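Local coordinates for hypothetical protein Atu2144 (Agrobacterium tumefaciens, PDB 2ODF) that is of unknown function but belongs to the N-formylglutamate amidohydrolase family, and so may be a zinc-dependent hydrolase acting on an amide bond, at residues A[37-40]-A[41-44]; A[121-124]-A[125-129]; A[66-69]-A[70-73]. All coordinates share one frame; numbering follows the deposited sequence.

Interaction 1. Residues A[37-40]-A[41-44]; sequences TIPQ and KYGT
P39 O accepts the backbone N-H of Y42 at 3.0 Å, and Q40 O accepts that of G43, also at 3.0 Å. Both bonds are fairly straight and join residues three apart, as in a 3-10 turn. A water lies within hydrogen-bonding distance of P39 O and G43 O, 2.7 Å from the latter. It has more acceptors in reach than protons to give, so it probably shares them.

The phenol of Y42 is held at its hydroxyl. K41 NZ donates to Y42 OH at 3.0 Å, and E118 of helix 116-143 hydrogen-bonds to the same oxygen. K41 CG is placed between its backbone N and carbonyl carbon (chi1 70°), over one face of the ring near the rim. P39 lies at the ring edge, with its CB near the ring plane and 3.8 Å from Y42 CD2.

I38 CG2 lies 3.4 Å from G43 O. It also meets Y42 CB at 3.6 Å, and the two side chains cross at about a right angle. G43 has a positive phi of 57°, a value that suits glycine.

Packing at one face and the edge, and hydrogen bonds at the hydroxyl, probably limit the rotation of the Y42 ring. The carboxylate of E118, with K41 as a long, weak ion-pair partner, would probably polarise the phenol O-H.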
loop_
_atom_site.group_PDB
_atom_site.type_symbol
_atom_site.label_atom_id
_atom_site.label_comp_id
_atom_site.label_asym_id
_atom_site.label_seq_id
_atom_site.Cartn_x
_atom_site.Cartn_y
_atom_site.Cartn_z
ATOM N N THR A 37 5.317 -19.935 -3.724
ATOM C CA THR A 37 4.560 -20.266 -2.529
ATOM C C THR A 37 3.271 -19.419 -2.391
ATOM O O THR A 37 3.285 -18.203 -2.539
ATOM C CB THR A 37 5.390 -20.119 -1.265
ATOM O OG1 THR A 37 6.630 -20.845 -1.415
ATOM C CG2 THR A 37 4.610 -20.670 -0.070
ATOM N N ILE A 38 2.165 -20.108 -2.152
ATOM C CA ILE A 38 0.871 -19.475 -1.888
ATOM C C ILE A 38 0.661 -19.589 -0.381
ATOM O O ILE A 38 0.709 -20.704 0.167
ATOM C CB ILE A 38 -0.312 -20.192 -2.608
ATOM C CG1 ILE A 38 -0.059 -20.399 -4.114
ATOM C CG2 ILE A 38 -1.627 -19.414 -2.380
ATOM C CD1 ILE A 38 0.281 -19.145 -4.893
ATOM N N PRO A 39 0.413 -18.452 0.305
ATOM C CA PRO A 39 0.106 -18.537 1.723
ATOM C C PRO A 39 -1.079 -19.472 1.953
ATOM O O PRO A 39 -1.981 -19.524 1.125
ATOM C CB PRO A 39 -0.264 -17.102 2.102
ATOM C CG PRO A 39 0.373 -16.263 1.088
ATOM C CD PRO A 39 0.383 -17.055 -0.176
ATOM N N GLN A 40 -1.021 -20.217 3.049
ATOM C CA GLN A 40 -2.000 -21.248 3.384
ATOM C C GLN A 40 -3.414 -20.682 3.287
ATOM O O GLN A 40 -4.297 -21.320 2.739
ATOM C CB GLN A 40 -1.722 -21.798 4.795
ATOM C CG GLN A 40 -2.426 -23.140 5.079
ATOM C CD GLN A 40 -2.479 -23.485 6.574
ATOM O OE1 GLN A 40 -1.772 -24.390 7.026
ATOM N NE2 GLN A 40 -3.322 -22.778 7.337
ATOM N N LYS A 41 -3.624 -19.462 3.764
ATOM C CA LYS A 41 -4.970 -18.901 3.785
ATOM C C LYS A 41 -5.654 -18.899 2.401
ATOM O O LYS A 41 -6.877 -18.928 2.317
ATOM C CB LYS A 41 -4.968 -17.497 4.423
ATOM C CG LYS A 41 -4.326 -16.414 3.625
ATOM C CD LYS A 41 -4.591 -14.989 4.239
ATOM C CE LYS A 41 -5.868 -14.309 3.707
ATOM N NZ LYS A 41 -5.807 -12.771 3.717
ATOM N N TYR A 42 -4.872 -18.884 1.323
ATOM C CA TYR A 42 -5.429 -18.784 -0.025
ATOM C C TYR A 42 -5.726 -20.108 -0.677
ATOM O O TYR A 42 -6.356 -20.141 -1.714
ATOM C CB TYR A 42 -4.518 -17.930 -0.936
ATOM C CG TYR A 42 -4.487 -16.509 -0.472
ATOM C CD1 TYR A 42 -5.569 -15.663 -0.688
ATOM C CD2 TYR A 42 -3.429 -16.040 0.258
ATOM C CE1 TYR A 42 -5.565 -14.364 -0.233
ATOM C CE2 TYR A 42 -3.406 -14.757 0.733
ATOM C CZ TYR A 42 -4.484 -13.912 0.491
ATOM O OH TYR A 42 -4.465 -12.630 1.001
ATOM N N GLY A 43 -5.280 -21.209 -0.080
ATOM C CA GLY A 43 -5.440 -22.502 -0.704
ATOM C C GLY A 43 -4.815 -22.543 -2.079
ATOM O O GLY A 43 -3.667 -22.187 -2.225
ATOM N N THR A 44 -5.579 -22.980 -3.081
ATOM C CA THR A 44 -5.115 -23.067 -4.468
ATOM C C THR A 44 -5.367 -21.786 -5.302
ATOM O O THR A 44 -5.083 -21.761 -6.483
ATOM C CB THR A 44 -5.809 -24.253 -5.174
ATOM O OG1 THR A 44 -7.203 -23.972 -5.327
ATOM C CG2 THR A 44 -5.624 -25.560 -4.365
HETATM O O HOH W 1 -2.064 -22.179 -0.025
#

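Interaction 2. Residues A[121-124]-A[125-129]; sequences ARTS and ALYVP
The ring of Y127 meets T123 obliquely, one turn back along the helix. Y127 CD2 is 4.0 Å from T123 CG2, and the two side chains lie side by side, pointing the same way. Y127 CG stands opposite the backbone N (chi1 172°), which carries the ring alongside T123 CG2. The ring also meets Y87 and H131 of the same chain and, at a steep angle, F120 of the second subunit, while its hydroxyl hydrogen-bonds to H208.

The other flat group is the guanidinium of R122. The extended side chain carries it away from 125-129, to a salt bridge from NE to E118 and hydrogen bonds from NH1 to N111 and the carbonyl of V86.

The backbone changes pitch here. A125 N bonds to A121 O at 3.1 Å. L126 N bonds to R122 O at 3.0 Å, and both bonds are of the ordinary alpha type. T123 O then takes V128 N, five residues on, at 3.0 Å. Its bond from Y127 N is longer, at 3.3 Å, and weak. The carbonyl of T123 is thus shared between an i+4 and an i+5 donor. P129 has no N-H, and cannot continue the i to i+5 pattern to S124 O. Its CD lies 3.1 Å from that oxygen, and its CG is nearly as close.

S124 OG hydrogen-bonds to D132 OD1 of the second subunit, S124 packs on V128 of that subunit, and V128 packs on its S124. This is a pi-type turn with a proline kink in the long helix 116-143, set at the dimer interface.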
loop_
_atom_site.group_PDB
_atom_site.type_symbol
_atom_site.label_atom_id
_atom_site.label_comp_id
_atom_site.label_asym_id
_atom_site.label_seq_id
_atom_site.Cartn_x
_atom_site.Cartn_y
_atom_site.Cartn_z
ATOM N N ALA A 121 -5.009 -5.968 2.662
ATOM C CA ALA A 121 -4.312 -7.067 3.319
ATOM C C ALA A 121 -3.050 -7.461 2.544
ATOM O O ALA A 121 -1.947 -7.535 3.116
ATOM C CB ALA A 121 -5.264 -8.286 3.490
ATOM N N ARG A 122 -3.203 -7.662 1.232
ATOM C CA ARG A 122 -2.074 -8.078 0.390
ATOM C C ARG A 122 -1.048 -6.980 0.239
ATOM O O ARG A 122 0.133 -7.229 0.277
ATOM C CB ARG A 122 -2.584 -8.483 -0.979
ATOM C CG ARG A 122 -3.531 -9.657 -0.915
ATOM C CD ARG A 122 -3.902 -10.054 -2.283
ATOM N NE ARG A 122 -4.923 -11.092 -2.330
ATOM C CZ ARG A 122 -5.202 -11.815 -3.412
ATOM N NH1 ARG A 122 -4.492 -11.662 -4.528
ATOM N NH2 ARG A 122 -6.194 -12.701 -3.376
ATOM N N THR A 123 -1.513 -5.751 0.045
ATOM C CA THR A 123 -0.626 -4.609 -0.084
ATOM C C THR A 123 0.243 -4.408 1.165
ATOM O O THR A 123 1.449 -4.140 1.076
ATOM C CB THR A 123 -1.439 -3.314 -0.390
ATOM O OG1 THR A 123 -2.218 -3.476 -1.594
ATOM C CG2 THR A 123 -0.534 -2.146 -0.538
ATOM N N SER A 124 -0.368 -4.580 2.329
ATOM C CA SER A 124 0.292 -4.372 3.612
ATOM C C SER A 124 1.285 -5.452 3.981
ATOM O O SER A 124 2.267 -5.165 4.645
ATOM C CB SER A 124 -0.742 -4.328 4.745
ATOM O OG SER A 124 -0.083 -4.170 5.982
ATOM N N ALA A 125 0.970 -6.679 3.608
ATOM C CA ALA A 125 1.687 -7.878 4.058
ATOM C C ALA A 125 2.817 -8.267 3.115
ATOM O O ALA A 125 3.844 -8.775 3.575
ATOM C CB ALA A 125 0.732 -9.034 4.199
ATOM N N LEU A 126 2.616 -8.038 1.809
ATOM C CA LEU A 126 3.565 -8.454 0.786
ATOM C C LEU A 126 4.299 -7.312 0.131
ATOM O O LEU A 126 5.502 -7.367 0.065
ATOM C CB LEU A 126 2.888 -9.292 -0.286
ATOM C CG LEU A 126 2.368 -10.661 0.190
ATOM C CD1 LEU A 126 1.548 -11.281 -0.937
ATOM C CD2 LEU A 126 3.499 -11.620 0.703
ATOM N N TYR A 127 3.585 -6.276 -0.332
ATOM C CA TYR A 127 4.177 -5.266 -1.200
ATOM C C TYR A 127 4.972 -4.238 -0.418
ATOM O O TYR A 127 6.149 -3.981 -0.730
ATOM C CB TYR A 127 3.059 -4.612 -2.042
ATOM C CG TYR A 127 3.446 -3.414 -2.864
ATOM C CD1 TYR A 127 4.192 -3.535 -4.035
ATOM C CD2 TYR A 127 3.009 -2.138 -2.496
ATOM C CE1 TYR A 127 4.498 -2.398 -4.812
ATOM C CE2 TYR A 127 3.290 -1.040 -3.262
ATOM C CZ TYR A 127 4.034 -1.152 -4.398
ATOM O OH TYR A 127 4.304 0.006 -5.100
ATOM N N VAL A 128 4.365 -3.686 0.632
ATOM C CA VAL A 128 5.027 -2.626 1.386
ATOM C C VAL A 128 6.260 -3.164 2.143
ATOM O O VAL A 128 7.306 -2.528 2.105
ATOM C CB VAL A 128 4.027 -1.749 2.232
ATOM C CG1 VAL A 128 4.797 -0.759 3.138
ATOM C CG2 VAL A 128 3.066 -0.957 1.286
ATOM N N PRO A 129 6.163 -4.312 2.843
ATOM C CA PRO A 129 7.351 -4.852 3.505
ATOM C C PRO A 129 8.517 -5.106 2.552
ATOM O O PRO A 129 9.644 -4.734 2.879
ATOM C CB PRO A 129 6.842 -6.174 4.163
ATOM C CG PRO A 129 5.398 -5.908 4.387
ATOM C CD PRO A 129 4.961 -5.105 3.191
#

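Interaction 3. Residues A[66-69]-A[70-73]; sequences ARLL and SEKF
L69 and F73 pack against each other one turn apart. Their side chains run side by side and point the same way, with L69 CD2 4.0 Å from F73 CE2. In both, CG is anti to the carbonyl carbon (chi1 -66° and -80°), which sends the two side chains the same way from the helix. The edge of the F73 ring also lies near L69 O.

The backbone bonds are regular alpha-helical ones. S70 N reaches A66 O at 2.9 Å. K72 N bonds to L68 O, and F73 N to L69 O at 2.8 Å. The bond from E71 N to R67 O is longer, at 3.3 Å.

Among the polar side chains, E71 crosses L68 obliquely, and its OE1 lies 3.9 Å from L68 CD2. The other carboxylate oxygen, E71 OE2, comes within 3.5 Å of R67 O. K72 lays its CG against L68 O at 3.3 Å. The guanidinium of R67 leads off to a salt bridge with E19, and S70 OG bonds to the carbonyl of A75.

On the sheet, A66 and L69 rest on I153 of strand 149-156, L69 and S70 on L29 of strand 27-31, and R67 on L77 and Y79 of strand 77-80. Helix 234-256 meets L68 through Q237 and A241, and F73 through M248 and an edge-to-face stack with H245.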
loop_
_atom_site.group_PDB
_atom_site.type_symbol
_atom_site.label_atom_id
_atom_site.label_comp_id
_atom_site.label_asym_id
_atom_site.label_seq_id
_atom_site.Cartn_x
_atom_site.Cartn_y
_atom_site.Cartn_z
ATOM N N ALA A 66 19.875 -15.752 -9.157
ATOM C CA ALA A 66 20.159 -14.654 -8.210
ATOM C C ALA A 66 21.061 -15.063 -7.038
ATOM O O ALA A 66 21.936 -14.302 -6.630
ATOM C CB ALA A 66 18.863 -14.047 -7.703
ATOM N N ARG A 67 20.819 -16.233 -6.499
ATOM C CA ARG A 67 21.673 -16.776 -5.470
ATOM C C ARG A 67 23.116 -16.965 -5.935
ATOM O O ARG A 67 24.015 -16.611 -5.252
ATOM C CB ARG A 67 21.080 -18.043 -4.880
ATOM C CG ARG A 67 19.849 -17.824 -4.058
ATOM C CD ARG A 67 19.304 -19.065 -3.499
ATOM N NE ARG A 67 18.467 -18.732 -2.386
ATOM C CZ ARG A 67 17.355 -19.349 -2.081
ATOM N NH1 ARG A 67 16.937 -20.348 -2.801
ATOM N NH2 ARG A 67 16.675 -18.965 -1.040
ATOM N N LEU A 68 23.255 -17.498 -7.135
ATOM C CA LEU A 68 24.583 -17.740 -7.697
ATOM C C LEU A 68 25.290 -16.424 -7.927
ATOM O O LEU A 68 26.468 -16.297 -7.607
ATOM C CB LEU A 68 24.502 -18.555 -8.975
ATOM C CG LEU A 68 24.013 -19.981 -8.787
ATOM C CD1 LEU A 68 23.957 -20.634 -10.144
ATOM C CD2 LEU A 68 24.891 -20.779 -7.828
ATOM N N LEU A 69 24.577 -15.437 -8.459
ATOM C CA LEU A 69 25.106 -14.068 -8.576
ATOM C C LEU A 69 25.451 -13.391 -7.242
ATOM O O LEU A 69 26.363 -12.587 -7.170
ATOM C CB LEU A 69 24.128 -13.188 -9.389
ATOM C CG LEU A 69 23.948 -13.550 -10.866
ATOM C CD1 LEU A 69 22.869 -12.707 -11.512
ATOM C CD2 LEU A 69 25.284 -13.365 -11.614
ATOM N N SER A 70 24.714 -13.710 -6.188
ATOM C CA SER A 70 24.989 -13.194 -4.851
ATOM C C SER A 70 26.389 -13.652 -4.356
ATOM O O SER A 70 27.138 -12.860 -3.766
ATOM C CB SER A 70 23.871 -13.640 -3.908
ATOM O OG SER A 70 24.101 -13.213 -2.579
ATOM N N GLU A 71 26.722 -14.902 -4.642
ATOM C CA GLU A 71 28.046 -15.502 -4.376
ATOM C C GLU A 71 29.110 -14.835 -5.264
ATOM O O GLU A 71 30.114 -14.347 -4.770
ATOM C CB GLU A 71 28.011 -17.025 -4.646
ATOM C CG GLU A 71 27.088 -17.840 -3.706
ATOM C CD GLU A 71 26.587 -19.232 -4.260
ATOM O OE1 GLU A 71 27.348 -19.980 -4.954
ATOM O OE2 GLU A 71 25.407 -19.586 -3.960
ATOM N N LYS A 72 28.871 -14.794 -6.569
ATOM C CA LYS A 72 29.861 -14.260 -7.502
ATOM C C LYS A 72 30.147 -12.767 -7.316
ATOM O O LYS A 72 31.290 -12.352 -7.411
ATOM C CB LYS A 72 29.438 -14.531 -8.943
ATOM C CG LYS A 72 29.365 -16.030 -9.259
ATOM C CD LYS A 72 28.896 -16.253 -10.643
ATOM C CE LYS A 72 28.779 -17.752 -10.969
ATOM N NZ LYS A 72 30.116 -18.365 -11.125
ATOM N N PHE A 73 29.116 -11.967 -7.050
ATOM C CA PHE A 73 29.294 -10.530 -6.843
ATOM C C PHE A 73 29.491 -10.111 -5.392
ATOM O O PHE A 73 29.651 -8.904 -5.126
ATOM C CB PHE A 73 28.109 -9.741 -7.436
ATOM C CG PHE A 73 28.193 -9.557 -8.914
ATOM C CD1 PHE A 73 29.063 -8.628 -9.454
ATOM C CD2 PHE A 73 27.397 -10.288 -9.774
ATOM C CE1 PHE A 73 29.160 -8.454 -10.836
ATOM C CE2 PHE A 73 27.482 -10.104 -11.168
ATOM C CZ PHE A 73 28.365 -9.199 -11.684
#

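Overall arrangement
All three contacts are local and lie in series along the chain, so none nests in or crosses another. Interaction 1 comes first. It closes a tight turn in the loop between strand 27-31 and helix 49-52. Interaction 3 follows, within helix 62-73, which packs on the central mixed sheet and on helix 234-256. Interaction 2 is last, at a kink in helix 116-143, which meets the second subunit. Interactions 1 and 2 touch: Y42 CE1 is 3.6 Å from R122 NH2, and E118 bonds to both residues, tying the loop to the helix. Interaction 3 stands apart, its centre about 29 Å from that of interaction 1 and about 27 Å from that of interaction 2.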